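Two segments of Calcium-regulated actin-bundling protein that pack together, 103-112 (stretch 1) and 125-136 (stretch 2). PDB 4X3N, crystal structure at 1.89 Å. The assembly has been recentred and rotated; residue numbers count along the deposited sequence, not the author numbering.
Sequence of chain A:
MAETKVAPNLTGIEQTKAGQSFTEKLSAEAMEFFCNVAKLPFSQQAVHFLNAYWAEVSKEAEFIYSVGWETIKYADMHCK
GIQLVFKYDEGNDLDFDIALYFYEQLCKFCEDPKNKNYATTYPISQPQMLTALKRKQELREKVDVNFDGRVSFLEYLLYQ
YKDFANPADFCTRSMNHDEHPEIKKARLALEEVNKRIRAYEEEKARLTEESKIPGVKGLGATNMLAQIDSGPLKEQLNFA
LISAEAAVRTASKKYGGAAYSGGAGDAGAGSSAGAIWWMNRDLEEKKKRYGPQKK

Stretch 1 103-112: YEQLCKFCED
Stretch 2 125-136: SQPQMLTALKRK

Residues 103-111 form the end of a helix that begins earlier in the chain, with regular i to i+4 bonds such as Cys107 N to Tyr103 O at 3.1 Å; Asp112 (phi/psi -68/121) is the first residue to leave it. The second stretch runs extended from Gln126 to Thr131, phi between -149° and -63° and psi between 135° and 176°, then turns into a helix at Ala132. Thr131 (chi1 p) caps that helix, its OG1 accepting from Lys134 N at 3.1 Å. The register is set by two pairs, Cys107 CA to Pro127 CA at 5.9 Å and Cys110 CA to Gln126 CA at 7.2 Å, so across these pairs residue numbers rise along the helix as they fall along the extended loop.

No hydrogen bond crosses the contact, which buries 529 Å², both sides summed, with apolar packing and an arginine set against a tyrosine and a cysteine. Pro127, C-gamma endo, is the central piece: its CG lies 4.0 Å from Leu106 CB, its CB 3.9 Å from Cys107 SG and its CD 3.6 Å from Cys110 SG. All three partners are m at chi1, one helical face presented to one ring. Beside it, Gln126 (m, m) brings OE1 to 3.3 Å from Cys110 CB.

Met129 (t, p, chi3 -110°) starts sideways but reaches the helix with its end. Its SD sits 3.6 Å from Cys107 CB, and its CE 4.0 Å from Glu104 CG, so the methyl end of Met129 touches the aliphatic CG of Glu104 (chi1 m, chi2 t).

Arg135 (chi1 t, chi2 111°, chi3 -93°) points toward the first helix and folds back on its own stretch: NH1 and NH2 both donate to Gln128 O, at 3.2 and 3.1 Å. Tyr103 (chi1 -87°, chi2 -84°) places CD1 over one face of the guanidinium, 3.4 Å from Arg135 NH2, while Cys107 SG approaches its edge, 4.1 Å from Arg135 NH1.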

ATOM      1  N   TYR A 103     -13.725  -8.439  10.476  1.00 22.69           N
ATOM      2  CA  TYR A 103     -14.095  -9.307  11.565  1.00 23.14           C
ATOM      3  C   TYR A 103     -15.118  -8.632  12.479  1.00 25.61           C
ATOM      4  O   TYR A 103     -15.993  -9.287  13.032  1.00 27.45           O
ATOM      5  CB  TYR A 103     -12.869  -9.658  12.382  1.00 25.36           C
ATOM      6  CG  TYR A 103     -12.112 -10.830  11.887  1.00 24.01           C
ATOM      7  CD1 TYR A 103     -12.496 -12.123  12.229  1.00 23.02           C
ATOM      8  CD2 TYR A 103     -11.005 -10.638  11.069  1.00 22.20           C
ATOM      9  CE1 TYR A 103     -11.791 -13.221  11.746  1.00 23.57           C
ATOM     10  CE2 TYR A 103     -10.299 -11.690  10.591  1.00 22.59           C
ATOM     11  CZ  TYR A 103     -10.686 -12.987  10.917  1.00 20.88           C
ATOM     12  OH  TYR A 103      -9.935 -14.002  10.431  1.00 19.17           O
ATOM     13  N   GLU A 104     -14.977  -7.320  12.650  1.00 29.38           N
ATOM     14  CA  GLU A 104     -15.945  -6.567  13.439  1.00 31.16           C
ATOM     15  C   GLU A 104     -17.309  -6.580  12.846  1.00 29.40           C
ATOM     16  O   GLU A 104     -18.258  -6.768  13.545  1.00 27.78           O
ATOM     17  CB  GLU A 104     -15.484  -5.152  13.697  1.00 32.42           C
ATOM     18  CG  GLU A 104     -14.362  -5.202  14.723  1.00 36.74           C
ATOM     19  CD  GLU A 104     -13.927  -3.826  15.176  1.00 43.89           C
ATOM     20  OE1 GLU A 104     -14.341  -2.806  14.526  1.00 38.59           O
ATOM     21  OE2 GLU A 104     -13.119  -3.799  16.133  1.00 41.26           O
ATOM     22  N   GLN A 105     -17.400  -6.436  11.541  1.00 27.66           N
ATOM     23  CA  GLN A 105     -18.670  -6.535  10.868  1.00 29.92           C
ATOM     24  C   GLN A 105     -19.263  -7.946  10.979  1.00 30.46           C
ATOM     25  O   GLN A 105     -20.456  -8.058  11.198  1.00 32.03           O
ATOM     26  CB  GLN A 105     -18.573  -6.021   9.431  1.00 31.89           C
ATOM     27  CG  GLN A 105     -19.838  -6.108   8.611  1.00 39.11           C
ATOM     28  CD  GLN A 105     -21.081  -5.513   9.295  1.00 43.47           C
ATOM     29  OE1 GLN A 105     -21.013  -4.493  10.009  1.00 45.15           O
ATOM     30  NE2 GLN A 105     -22.232  -6.149   9.053  1.00 38.48           N
ATOM     31  N   LEU A 106     -18.444  -8.998  10.908  1.00 27.23           N
ATOM     32  CA  LEU A 106     -18.905 -10.345  11.087  1.00 27.21           C
ATOM     33  C   LEU A 106     -19.578 -10.562  12.423  1.00 30.17           C
ATOM     34  O   LEU A 106     -20.632 -11.202  12.509  1.00 27.37           O
ATOM     35  CB  LEU A 106     -17.757 -11.336  11.049  1.00 28.42           C
ATOM     36  CG  LEU A 106     -17.319 -11.914   9.715  1.00 28.17           C
ATOM     37  CD1 LEU A 106     -16.200 -12.910   9.945  1.00 26.61           C
ATOM     38  CD2 LEU A 106     -18.476 -12.532   8.899  1.00 28.05           C
ATOM     39  N   CYS A 107     -18.936 -10.057  13.454  1.00 27.74           N
ATOM     40  CA  CYS A 107     -19.416 -10.198  14.808  1.00 31.51           C
ATOM     41  C   CYS A 107     -20.695  -9.407  14.971  1.00 31.53           C
ATOM     42  O   CYS A 107     -21.606  -9.880  15.605  1.00 33.07           O
ATOM     43  CB  CYS A 107     -18.372  -9.695  15.815  1.00 30.16           C
ATOM     44  SG  CYS A 107     -16.860 -10.681  15.952  1.00 32.04           S
ATOM     45  N   LYS A 108     -20.780  -8.244  14.356  1.00 32.87           N
ATOM     46  CA  LYS A 108     -21.975  -7.426  14.517  1.00 39.52           C
ATOM     47  C   LYS A 108     -23.153  -8.115  13.836  1.00 39.45           C
ATOM     48  O   LYS A 108     -24.262  -8.179  14.382  1.00 34.91           O
ATOM     49  CB  LYS A 108     -21.777  -6.033  13.946  1.00 41.75           C
ATOM     50  CG  LYS A 108     -22.846  -5.034  14.375  1.00 48.48           C
ATOM     51  CD  LYS A 108     -22.474  -3.594  14.025  1.00 46.58           C
ATOM     52  CE  LYS A 108     -22.608  -3.340  12.531  1.00 51.05           C
ATOM     53  NZ  LYS A 108     -23.147  -1.978  12.212  1.00 51.17           N
ATOM     54  N   PHE A 109     -22.897  -8.651  12.650  1.00 36.11           N
ATOM     55  CA  PHE A 109     -23.929  -9.346  11.906  1.00 34.82           C
ATOM     56  C   PHE A 109     -24.489 -10.509  12.714  1.00 33.48           C
ATOM     57  O   PHE A 109     -25.678 -10.595  12.926  1.00 36.19           O
ATOM     58  CB  PHE A 109     -23.411  -9.843  10.585  1.00 33.90           C
ATOM     59  CG  PHE A 109     -24.434 -10.621   9.806  1.00 35.68           C
ATOM     60  CD1 PHE A 109     -24.667 -11.957  10.083  1.00 36.36           C
ATOM     61  CD2 PHE A 109     -25.177 -10.007   8.800  1.00 37.53           C
ATOM     62  CE1 PHE A 109     -25.617 -12.658   9.378  1.00 37.87           C
ATOM     63  CE2 PHE A 109     -26.099 -10.724   8.058  1.00 37.84           C
ATOM     64  CZ  PHE A 109     -26.318 -12.045   8.357  1.00 36.83           C
ATOM     65  N   CYS A 110     -23.601 -11.356  13.203  1.00 35.76           N
ATOM     66  CA  CYS A 110     -23.970 -12.569  13.942  1.00 35.00           C
ATOM     67  C   CYS A 110     -24.586 -12.313  15.318  1.00 43.44           C
ATOM     68  O   CYS A 110     -25.212 -13.229  15.892  1.00 38.38           O
ATOM     69  CB  CYS A 110     -22.725 -13.431  14.149  1.00 33.73           C
ATOM     70  SG  CYS A 110     -22.135 -14.204  12.620  1.00 30.69           S
ATOM     71  N   GLU A 111     -24.313 -11.130  15.874  1.00 44.78           N
ATOM     72  CA  GLU A 111     -24.831 -10.727  17.204  1.00 49.51           C
ATOM     73  C   GLU A 111     -26.190 -10.061  17.123  1.00 48.16           C
ATOM     74  O   GLU A 111     -26.868  -9.936  18.132  1.00 52.18           O
ATOM     75  CB  GLU A 111     -23.872  -9.750  17.902  1.00 48.77           C
ATOM     76  CG  GLU A 111     -22.866 -10.467  18.796  1.00 51.34           C
ATOM     77  CD  GLU A 111     -21.539  -9.718  18.979  1.00 50.02           C
ATOM     78  OE1 GLU A 111     -21.466  -8.480  18.766  1.00 46.79           O
ATOM     79  OE2 GLU A 111     -20.549 -10.387  19.328  1.00 50.06           O
ATOM     80  N   ASP A 112     -26.544  -9.574  15.938  1.00 42.35           N
ATOM     81  CA  ASP A 112     -27.827  -9.003  15.697  1.00 42.42           C
ATOM     82  C   ASP A 112     -28.962 -10.085  15.751  1.00 46.11           C
ATOM     83  O   ASP A 112     -28.951 -11.063  14.994  1.00 43.95           O
ATOM     84  CB  ASP A 112     -27.808  -8.309  14.349  1.00 41.69           C
ATOM     85  CG  ASP A 112     -29.097  -7.625  14.072  1.00 47.83           C
ATOM     86  OD1 ASP A 112     -29.998  -7.802  14.928  1.00 47.49           O
ATOM     87  OD2 ASP A 112     -29.236  -6.966  13.009  1.00 50.70           O
ATOM     88  N   SER A 125     -19.280 -21.848  12.697  1.00 23.84           N
ATOM     89  CA  SER A 125     -18.926 -20.705  11.941  1.00 24.99           C
ATOM     90  C   SER A 125     -18.905 -19.403  12.694  1.00 24.82           C
ATOM     91  O   SER A 125     -18.592 -18.417  12.109  1.00 22.44           O
ATOM     92  CB  SER A 125     -19.917 -20.558  10.788  1.00 24.84           C
ATOM     93  OG  SER A 125     -19.749 -21.577   9.858  1.00 23.01           O
ATOM     94  N   GLN A 126     -19.278 -19.363  13.981  1.00 26.36           N
ATOM     95  CA  GLN A 126     -19.460 -18.081  14.617  1.00 26.64           C
ATOM     96  C   GLN A 126     -18.106 -17.465  14.868  1.00 28.64           C
ATOM     97  O   GLN A 126     -17.230 -18.143  15.367  1.00 28.59           O
ATOM     98  CB  GLN A 126     -20.185 -18.203  15.983  1.00 30.24           C
ATOM     99  CG  GLN A 126     -21.673 -18.558  15.835  1.00 28.52           C
ATOM    100  CD  GLN A 126     -22.349 -17.816  14.715  1.00 26.84           C
ATOM    101  OE1 GLN A 126     -22.669 -16.618  14.831  1.00 26.29           O
ATOM    102  NE2 GLN A 126     -22.643 -18.539  13.630  1.00 26.35           N
ATOM    103  N   PRO A 127     -17.950 -16.173  14.577  1.00 26.02           N
ATOM    104  CA  PRO A 127     -16.688 -15.476  14.897  1.00 28.66           C
ATOM    105  C   PRO A 127     -16.588 -15.205  16.395  1.00 32.07           C
ATOM    106  O   PRO A 127     -17.522 -15.493  17.117  1.00 34.37           O
ATOM    107  CB  PRO A 127     -16.799 -14.177  14.158  1.00 24.24           C
ATOM    108  CG  PRO A 127     -18.281 -13.953  14.018  1.00 27.00           C
ATOM    109  CD  PRO A 127     -18.951 -15.280  13.966  1.00 25.51           C
ATOM    110  N   GLN A 128     -15.471 -14.651  16.821  1.00 34.11           N
ATOM    111  CA  GLN A 128     -15.245 -14.309  18.222  1.00 37.92           C
ATOM    112  C   GLN A 128     -14.951 -12.833  18.318  1.00 34.65           C
ATOM    113  O   GLN A 128     -14.154 -12.271  17.558  1.00 32.90           O
ATOM    114  CB  GLN A 128     -14.094 -15.149  18.777  1.00 38.64           C
ATOM    115  CG  GLN A 128     -13.507 -14.662  20.105  1.00 40.67           C
ATOM    116  CD  GLN A 128     -12.221 -15.410  20.473  1.00 48.34           C
ATOM    117  OE1 GLN A 128     -11.342 -15.681  19.621  1.00 50.02           O
ATOM    118  NE2 GLN A 128     -12.098 -15.757  21.749  1.00 54.42           N
ATOM    119  N   MET A 129     -15.586 -12.189  19.275  1.00 37.39           N
ATOM    120  CA  MET A 129     -15.399 -10.756  19.439  1.00 40.88           C
ATOM    121  C   MET A 129     -14.034 -10.584  20.095  1.00 35.92           C
ATOM    122  O   MET A 129     -13.658 -11.362  20.958  1.00 35.99           O
ATOM    123  CB  MET A 129     -16.507 -10.143  20.317  1.00 44.31           C
ATOM    124  CG  MET A 129     -16.540  -8.628  20.280  1.00 51.49           C
ATOM    125  SD  MET A 129     -17.321  -7.990  18.772  1.00 69.24           S
ATOM    126  CE  MET A 129     -15.986  -7.247  17.793  1.00 60.68           C
ATOM    127  N   LEU A 130     -13.294  -9.573  19.680  1.00 35.24           N
ATOM    128  CA  LEU A 130     -12.019  -9.297  20.288  1.00 36.62           C
ATOM    129  C   LEU A 130     -11.752  -7.832  20.248  1.00 38.11           C
ATOM    130  O   LEU A 130     -12.166  -7.154  19.287  1.00 35.20           O
ATOM    131  CB  LEU A 130     -10.917  -9.970  19.486  1.00 38.71           C
ATOM    132  CG  LEU A 130     -10.817 -11.463  19.409  1.00 38.57           C
ATOM    133  CD1 LEU A 130      -9.673 -11.748  18.463  1.00 37.28           C
ATOM    134  CD2 LEU A 130     -10.548 -12.045  20.797  1.00 40.15           C
ATOM    135  N   THR A 131     -11.004  -7.326  21.231  1.00 37.40           N
ATOM    136  CA  THR A 131     -10.534  -5.934  21.109  1.00 39.01           C
ATOM    137  C   THR A 131      -9.615  -5.786  19.888  1.00 38.71           C
ATOM    138  O   THR A 131      -9.068  -6.761  19.367  1.00 34.22           O
ATOM    139  CB  THR A 131      -9.713  -5.476  22.301  1.00 35.47           C
ATOM    140  OG1 THR A 131      -8.503  -6.214  22.317  1.00 37.88           O
ATOM    141  CG2 THR A 131     -10.437  -5.740  23.603  1.00 42.30           C
ATOM    142  N   ALA A 132      -9.391  -4.540  19.487  1.00 37.68           N
ATOM    143  CA  ALA A 132      -8.572  -4.242  18.346  1.00 35.47           C
ATOM    144  C   ALA A 132      -7.199  -4.823  18.500  1.00 37.76           C
ATOM    145  O   ALA A 132      -6.629  -5.365  17.550  1.00 34.34           O
ATOM    146  CB  ALA A 132      -8.472  -2.745  18.164  1.00 36.81           C
ATOM    147  N   LEU A 133      -6.667  -4.657  19.697  1.00 36.41           N
ATOM    148  CA  LEU A 133      -5.365  -5.117  20.049  1.00 37.10           C
ATOM    149  C   LEU A 133      -5.262  -6.638  19.911  1.00 34.49           C
ATOM    150  O   LEU A 133      -4.297  -7.153  19.325  1.00 32.76           O
ATOM    151  CB  LEU A 133      -5.053  -4.724  21.515  1.00 38.52           C
ATOM    152  CG  LEU A 133      -3.710  -5.267  22.017  1.00 45.97           C
ATOM    153  CD1 LEU A 133      -2.691  -4.212  21.620  1.00 50.54           C
ATOM    154  CD2 LEU A 133      -3.630  -5.609  23.523  1.00 45.94           C
ATOM    155  N   LYS A 134      -6.198  -7.356  20.534  1.00 36.51           N
ATOM    156  CA  LYS A 134      -6.202  -8.823  20.501  1.00 34.42           C
ATOM    157  C   LYS A 134      -6.409  -9.337  19.062  1.00 30.53           C
ATOM    158  O   LYS A 134      -5.812 -10.304  18.628  1.00 28.99           O
ATOM    159  CB  LYS A 134      -7.340  -9.355  21.347  1.00 39.33           C
ATOM    160  CG  LYS A 134      -7.248  -8.966  22.794  1.00 48.03           C
ATOM    161  CD  LYS A 134      -6.216  -9.790  23.511  1.00 55.38           C
ATOM    162  CE  LYS A 134      -6.768 -10.095  24.900  1.00 67.04           C
ATOM    163  NZ  LYS A 134      -5.781 -10.785  25.764  1.00 71.33           N
ATOM    164  N   ARG A 135      -7.290  -8.668  18.351  1.00 32.05           N
ATOM    165  CA  ARG A 135      -7.533  -8.992  16.957  1.00 33.93           C
ATOM    166  C   ARG A 135      -6.213  -8.970  16.174  1.00 30.13           C
ATOM    167  O   ARG A 135      -5.888  -9.928  15.549  1.00 30.25           O
ATOM    168  CB  ARG A 135      -8.489  -7.990  16.323  1.00 34.44           C
ATOM    169  CG  ARG A 135      -8.946  -8.332  14.927  1.00 32.30           C
ATOM    170  CD  ARG A 135     -10.399  -8.676  14.984  1.00 35.68           C
ATOM    171  NE  ARG A 135     -10.582 -10.082  15.139  1.00 35.68           N
ATOM    172  CZ  ARG A 135     -11.711 -10.673  15.526  1.00 36.69           C
ATOM    173  NH1 ARG A 135     -12.814  -9.987  15.835  1.00 40.46           N
ATOM    174  NH2 ARG A 135     -11.718 -11.991  15.586  1.00 38.36           N
ATOM    175  N   LYS A 136      -5.467  -7.876  16.198  1.00 32.31           N
ATOM    176  CA  LYS A 136      -4.266  -7.777  15.337  1.00 30.27           C
ATOM    177  C   LYS A 136      -3.223  -8.769  15.725  1.00 26.91           C
ATOM    178  O   LYS A 136      -2.553  -9.342  14.905  1.00 25.10           O
ATOM    179  CB  LYS A 136      -3.675  -6.357  15.337  1.00 32.50           C
ATOM    180  CG  LYS A 136      -4.483  -5.429  14.473  1.00 35.53           C
ATOM    181  CD  LYS A 136      -3.637  -4.286  14.036  1.00 37.77           C
ATOM    182  CE  LYS A 136      -4.394  -3.458  13.034  1.00 34.33           C
ATOM    183  NZ  LYS A 136      -3.540  -2.324  12.682  1.00 32.54           N
TER